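RNA-dependent RNA Polymerase (Bombyx mori cytoplasmic polyhedrosis virus, PDB 6TZ0) synthesises RNA on an RNA template, making plus strands in transcription and minus strands in genome replication. Local coordinates at residues R282-S294 / L715-N729. Numbering follows the deposited sequence.
Sequences RTKTTSEPHFVSS and LSQNSIVLLQQLVVN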
loop_
_atom_site.group_PDB
_atom_site.type_symbol
_atom_site.label_atom_id
_atom_site.label_comp_id
_atom_site.label_asym_id
_atom_site.label_seq_id
_atom_site.Cartn_x
_atom_site.Cartn_y
_atom_site.Cartn_z
ATOM N N ARG A 282 -25.648 -15.320 30.361
ATOM C CA ARG A 282 -25.281 -15.256 31.764
ATOM C C ARG A 282 -25.515 -13.841 32.253
ATOM O O ARG A 282 -25.773 -12.932 31.469
ATOM C CB ARG A 282 -23.820 -15.685 31.980
ATOM C CG ARG A 282 -22.782 -14.801 31.312
ATOM C CD ARG A 282 -21.406 -15.453 31.355
ATOM N NE ARG A 282 -20.430 -14.744 30.530
ATOM C CZ ARG A 282 -19.535 -13.882 30.993
ATOM N NH1 ARG A 282 -19.451 -13.650 32.292
ATOM N NH2 ARG A 282 -18.695 -13.280 30.163
ATOM N N THR A 283 -25.445 -13.664 33.562
ATOM C CA THR A 283 -25.551 -12.353 34.183
ATOM C C THR A 283 -24.239 -12.086 34.901
ATOM O O THR A 283 -23.954 -12.701 35.932
ATOM C CB THR A 283 -26.732 -12.284 35.146
ATOM O OG1 THR A 283 -27.943 -12.570 34.439
ATOM C CG2 THR A 283 -26.834 -10.897 35.759
ATOM N N LYS A 284 -23.447 -11.172 34.362
ATOM C CA LYS A 284 -22.101 -10.930 34.845
ATOM C C LYS A 284 -21.996 -9.528 35.423
ATOM O O LYS A 284 -22.893 -8.698 35.270
ATOM C CB LYS A 284 -21.084 -11.113 33.718
ATOM C CG LYS A 284 -21.170 -10.060 32.637
ATOM C CD LYS A 284 -20.237 -10.367 31.489
ATOM C CE LYS A 284 -18.782 -10.263 31.892
ATOM N NZ LYS A 284 -18.374 -8.887 32.235
ATOM N N THR A 285 -20.882 -9.266 36.093
ATOM C CA THR A 285 -20.561 -7.926 36.557
ATOM C C THR A 285 -19.759 -7.204 35.485
ATOM O O THR A 285 -19.026 -7.833 34.717
ATOM C CB THR A 285 -19.797 -7.953 37.884
ATOM O OG1 THR A 285 -19.527 -6.609 38.304
ATOM C CG2 THR A 285 -18.497 -8.724 37.780
ATOM N N THR A 286 -19.942 -5.889 35.399
ATOM C CA THR A 286 -19.224 -5.072 34.432
ATOM C C THR A 286 -18.337 -4.043 35.108
ATOM O O THR A 286 -17.897 -3.089 34.464
ATOM C CB THR A 286 -20.193 -4.385 33.470
ATOM O OG1 THR A 286 -21.115 -3.570 34.202
ATOM C CG2 THR A 286 -20.950 -5.404 32.654
ATOM N N SER A 287 -18.082 -4.214 36.399
ATOM C CA SER A 287 -17.120 -3.376 37.090
ATOM C C SER A 287 -15.712 -3.695 36.605
ATOM O O SER A 287 -15.440 -4.802 36.140
ATOM C CB SER A 287 -17.226 -3.585 38.595
ATOM O OG SER A 287 -16.887 -4.911 38.941
ATOM N N GLU A 288 -14.821 -2.727 36.714
ATOM C CA GLU A 288 -13.480 -2.808 36.162
ATOM C C GLU A 288 -12.449 -2.975 37.270
ATOM O O GLU A 288 -12.711 -2.635 38.427
ATOM C CB GLU A 288 -13.180 -1.543 35.348
ATOM C CG GLU A 288 -14.083 -1.348 34.144
ATOM C CD GLU A 288 -13.897 -2.400 33.074
ATOM O OE1 GLU A 288 -12.764 -2.894 32.906
ATOM O OE2 GLU A 288 -14.887 -2.737 32.397
ATOM N N PRO A 289 -11.269 -3.518 36.962
ATOM C CA PRO A 289 -10.207 -3.606 37.970
ATOM C C PRO A 289 -9.649 -2.235 38.320
ATOM O O PRO A 289 -9.933 -1.229 37.671
ATOM C CB PRO A 289 -9.150 -4.479 37.296
ATOM C CG PRO A 289 -9.887 -5.244 36.277
ATOM C CD PRO A 289 -10.944 -4.330 35.774
ATOM N N HIS A 290 -8.820 -2.211 39.364
ATOM C CA HIS A 290 -8.427 -0.942 39.970
ATOM C C HIS A 290 -7.426 -0.172 39.123
ATOM O O HIS A 290 -7.350 1.055 39.230
ATOM C CB HIS A 290 -7.855 -1.182 41.366
ATOM C CG HIS A 290 -6.577 -1.957 41.371
ATOM N ND1 HIS A 290 -5.343 -1.354 41.268
ATOM C CD2 HIS A 290 -6.340 -3.286 41.458
ATOM C CE1 HIS A 290 -4.401 -2.279 41.293
ATOM N NE2 HIS A 290 -4.979 -3.460 41.408
ATOM N N PHE A 291 -6.652 -0.859 38.288
ATOM C CA PHE A 291 -5.741 -0.176 37.381
ATOM C C PHE A 291 -6.456 0.425 36.179
ATOM O O PHE A 291 -5.869 1.246 35.468
ATOM C CB PHE A 291 -4.624 -1.128 36.936
ATOM C CG PHE A 291 -5.107 -2.459 36.421
ATOM C CD1 PHE A 291 -5.457 -2.628 35.092
ATOM C CD2 PHE A 291 -5.193 -3.549 37.271
ATOM C CE1 PHE A 291 -5.899 -3.855 34.629
ATOM C CE2 PHE A 291 -5.622 -4.773 36.811
ATOM C CZ PHE A 291 -5.978 -4.926 35.489
ATOM N N VAL A 292 -7.705 0.033 35.942
ATOM C CA VAL A 292 -8.527 0.682 34.932
ATOM C C VAL A 292 -9.230 1.897 35.520
ATOM O O VAL A 292 -9.322 2.950 34.881
ATOM C CB VAL A 292 -9.519 -0.340 34.353
ATOM C CG1 VAL A 292 -10.495 0.313 33.416
ATOM C CG2 VAL A 292 -8.767 -1.435 33.642
ATOM N N SER A 293 -9.693 1.789 36.765
ATOM C CA SER A 293 -10.373 2.891 37.435
ATOM C C SER A 293 -9.443 4.034 37.820
ATOM O O SER A 293 -9.932 5.092 38.222
ATOM C CB SER A 293 -11.092 2.375 38.681
ATOM O OG SER A 293 -12.140 1.494 38.330
ATOM N N SER A 294 -8.127 3.850 37.723
ATOM C CA SER A 294 -7.205 4.952 37.953
ATOM C C SER A 294 -7.097 5.865 36.740
ATOM O O SER A 294 -6.765 7.045 36.885
ATOM C CB SER A 294 -5.831 4.409 38.331
ATOM O OG SER A 294 -5.271 3.676 37.260
ATOM N N LEU A 715 -6.852 -1.188 28.119
ATOM C CA LEU A 715 -7.034 -2.573 28.510
ATOM C C LEU A 715 -8.250 -2.669 29.416
ATOM O O LEU A 715 -8.386 -1.901 30.371
ATOM C CB LEU A 715 -5.768 -3.134 29.175
ATOM C CG LEU A 715 -5.210 -2.718 30.534
ATOM C CD1 LEU A 715 -4.228 -3.757 30.986
ATOM C CD2 LEU A 715 -4.521 -1.366 30.482
ATOM N N SER A 716 -9.142 -3.595 29.093
ATOM C CA SER A 716 -10.468 -3.649 29.677
ATOM C C SER A 716 -10.794 -5.067 30.107
ATOM O O SER A 716 -10.123 -6.032 29.738
ATOM C CB SER A 716 -11.532 -3.162 28.689
ATOM O OG SER A 716 -11.621 -4.023 27.575
ATOM N N GLN A 717 -11.849 -5.177 30.899
ATOM C CA GLN A 717 -12.403 -6.467 31.262
ATOM C C GLN A 717 -13.455 -6.935 30.268
ATOM O O GLN A 717 -13.610 -8.143 30.061
ATOM C CB GLN A 717 -12.973 -6.386 32.685
ATOM C CG GLN A 717 -13.657 -7.632 33.202
ATOM C CD GLN A 717 -13.920 -7.589 34.688
ATOM O OE1 GLN A 717 -13.454 -6.692 35.384
ATOM N NE2 GLN A 717 -14.696 -8.550 35.181
ATOM N N ASN A 718 -14.138 -6.016 29.589
ATOM C CA ASN A 718 -15.290 -6.445 28.811
ATOM C C ASN A 718 -15.428 -5.746 27.461
ATOM O O ASN A 718 -16.536 -5.659 26.932
ATOM C CB ASN A 718 -16.561 -6.273 29.641
ATOM C CG ASN A 718 -16.679 -4.902 30.258
ATOM O OD1 ASN A 718 -15.900 -4.001 29.959
ATOM N ND2 ASN A 718 -17.636 -4.746 31.160
ATOM N N SER A 719 -14.332 -5.291 26.859
ATOM C CA SER A 719 -14.412 -4.672 25.541
ATOM C C SER A 719 -13.092 -4.849 24.809
ATOM O O SER A 719 -12.023 -4.729 25.410
ATOM C CB SER A 719 -14.763 -3.185 25.639
ATOM O OG SER A 719 -13.731 -2.449 26.267
ATOM N N ILE A 720 -13.171 -5.116 23.510
ATOM C CA ILE A 720 -11.998 -5.431 22.706
ATOM C C ILE A 720 -12.181 -4.826 21.316
ATOM O O ILE A 720 -13.301 -4.740 20.806
ATOM C CB ILE A 720 -11.757 -6.963 22.677
ATOM C CG1 ILE A 720 -10.366 -7.307 22.156
ATOM C CG2 ILE A 720 -12.857 -7.722 21.932
ATOM C CD1 ILE A 720 -9.273 -6.942 23.099
ATOM N N VAL A 721 -11.086 -4.342 20.730
ATOM C CA VAL A 721 -11.102 -3.667 19.434
ATOM C C VAL A 721 -10.085 -4.345 18.529
ATOM O O VAL A 721 -8.925 -4.511 18.914
ATOM C CB VAL A 721 -10.756 -2.167 19.544
ATOM C CG1 VAL A 721 -10.943 -1.485 18.206
ATOM C CG2 VAL A 721 -11.551 -1.466 20.618
ATOM N N LEU A 722 -10.505 -4.709 17.321
ATOM C CA LEU A 722 -9.550 -5.114 16.302
ATOM C C LEU A 722 -10.115 -4.769 14.937
ATOM O O LEU A 722 -11.256 -5.132 14.637
ATOM C CB LEU A 722 -9.233 -6.609 16.378
ATOM C CG LEU A 722 -8.118 -7.075 15.445
ATOM C CD1 LEU A 722 -6.824 -6.394 15.827
ATOM C CD2 LEU A 722 -7.970 -8.574 15.492
ATOM N N LEU A 723 -9.303 -4.069 14.133
ATOM C CA LEU A 723 -9.603 -3.705 12.742
ATOM C C LEU A 723 -10.876 -2.871 12.631
ATOM O O LEU A 723 -11.696 -3.087 11.737
ATOM C CB LEU A 723 -9.680 -4.941 11.846
ATOM C CG LEU A 723 -8.371 -5.713 11.724
ATOM C CD1 LEU A 723 -8.566 -6.973 10.904
ATOM C CD2 LEU A 723 -7.314 -4.824 11.121
ATOM N N GLN A 724 -11.021 -1.912 13.555
ATOM C CA GLN A 724 -12.175 -1.011 13.667
ATOM C C GLN A 724 -13.494 -1.768 13.807
ATOM O O GLN A 724 -14.524 -1.357 13.275
ATOM C CB GLN A 724 -12.237 -0.019 12.502
ATOM C CG GLN A 724 -11.051 0.922 12.435
ATOM C CD GLN A 724 -10.921 1.795 13.666
ATOM O OE1 GLN A 724 -11.912 2.247 14.235
ATOM N NE2 GLN A 724 -9.686 2.042 14.082
ATOM N N GLN A 725 -13.461 -2.883 14.527
ATOM C CA GLN A 725 -14.655 -3.639 14.889
ATOM C C GLN A 725 -14.627 -3.842 16.393
ATOM O O GLN A 725 -13.748 -4.532 16.913
ATOM C CB GLN A 725 -14.719 -4.965 14.139
ATOM C CG GLN A 725 -15.170 -4.800 12.706
ATOM C CD GLN A 725 -15.043 -6.062 11.894
ATOM O OE1 GLN A 725 -14.373 -7.007 12.293
ATOM N NE2 GLN A 725 -15.724 -6.100 10.761
ATOM N N LEU A 726 -15.575 -3.227 17.086
ATOM C CA LEU A 726 -15.641 -3.252 18.539
ATOM C C LEU A 726 -16.578 -4.359 18.996
ATOM O O LEU A 726 -17.713 -4.449 18.527
ATOM C CB LEU A 726 -16.114 -1.902 19.078
ATOM C CG LEU A 726 -16.365 -1.759 20.574
ATOM C CD1 LEU A 726 -15.132 -2.050 21.362
ATOM C CD2 LEU A 726 -16.852 -0.367 20.885
ATOM N N VAL A 727 -16.095 -5.195 19.909
ATOM C CA VAL A 727 -16.900 -6.232 20.540
ATOM C C VAL A 727 -16.935 -5.951 22.032
ATOM O O VAL A 727 -15.888 -5.758 22.656
ATOM C CB VAL A 727 -16.349 -7.640 20.254
ATOM C CG1 VAL A 727 -17.128 -8.687 21.024
ATOM C CG2 VAL A 727 -16.402 -7.937 18.766
ATOM N N VAL A 728 -18.140 -5.883 22.595
ATOM C CA VAL A 728 -18.350 -5.633 24.020
ATOM C C VAL A 728 -19.294 -6.717 24.524
ATOM O O VAL A 728 -20.499 -6.647 24.275
ATOM C CB VAL A 728 -18.931 -4.241 24.297
ATOM C CG1 VAL A 728 -19.119 -4.040 25.768
ATOM C CG2 VAL A 728 -18.046 -3.149 23.742
ATOM N N ASN A 729 -18.753 -7.709 25.236
ATOM C CA ASN A 729 -19.505 -8.765 25.933
ATOM C C ASN A 729 -20.371 -9.600 24.990
ATOM O O ASN A 729 -21.570 -9.770 25.197
ATOM C CB ASN A 729 -20.348 -8.189 27.073
ATOM C CG ASN A 729 -19.529 -7.845 28.273
ATOM O OD1 ASN A 729 -18.653 -8.602 28.667
ATOM N ND2 ASN A 729 -19.819 -6.704 28.882
#
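Leu715 meets segment 282-294 through both its side chain and its carbonyl. Its CD1 reaches obliquely to CE1 of the Phe291 ring, 4.0 Å away, the two side chains crossing at about a right angle, while Pro289 CB lies over one face of that ring. On the backbone side, Val292 CG2 sits 3.3 Å from Leu715 O, a carbonyl that also takes a weak hydrogen bond from Gln258.

Strand 711-716 ends at Ser716, and from Gln717 the chain runs on as a loop beside residues 286-289. Here Gln717 N donates to Glu288 OE1 at 3.2 Å, with an N-H...O angle of 153°, on the syn lone pair of the carboxylate. Glu288 gets there by folding back: its chain bends at chi2 (-66°), which brings OE1 up to Gln717 N. The Gln717 side chain runs the other way past it, CG opposite the backbone N, and its amide ends beside Ser287 O and Pro289 CD. At Asn718 the amide group lies next to Glu288 OE2, its plane turned 56° from the carboxylate, and against Thr286 CB. Thr286 OG1 itself is bonded to Leu261 O.

The hairpin 720-727 then leads away, and contact resumes at Asn729. Its side chain comes against the bent end of the Lys284 chain from the opposite direction, with Lys284 CE 3.6 Å from Asn729 OD1; the ammonium curls back to Thr285 O, 2.8 Å from NZ.

The contact joins the N-terminal region to the polymerase domain. Strand 711-716 is an edge strand of the palm sheet, next to strand 541-548, which carries the magnesium-binding Asp547. On the N-terminal side, strand 278-285 pairs with strand 266-272, and helix 257-264 packs against both segments through Gln258 and Leu261.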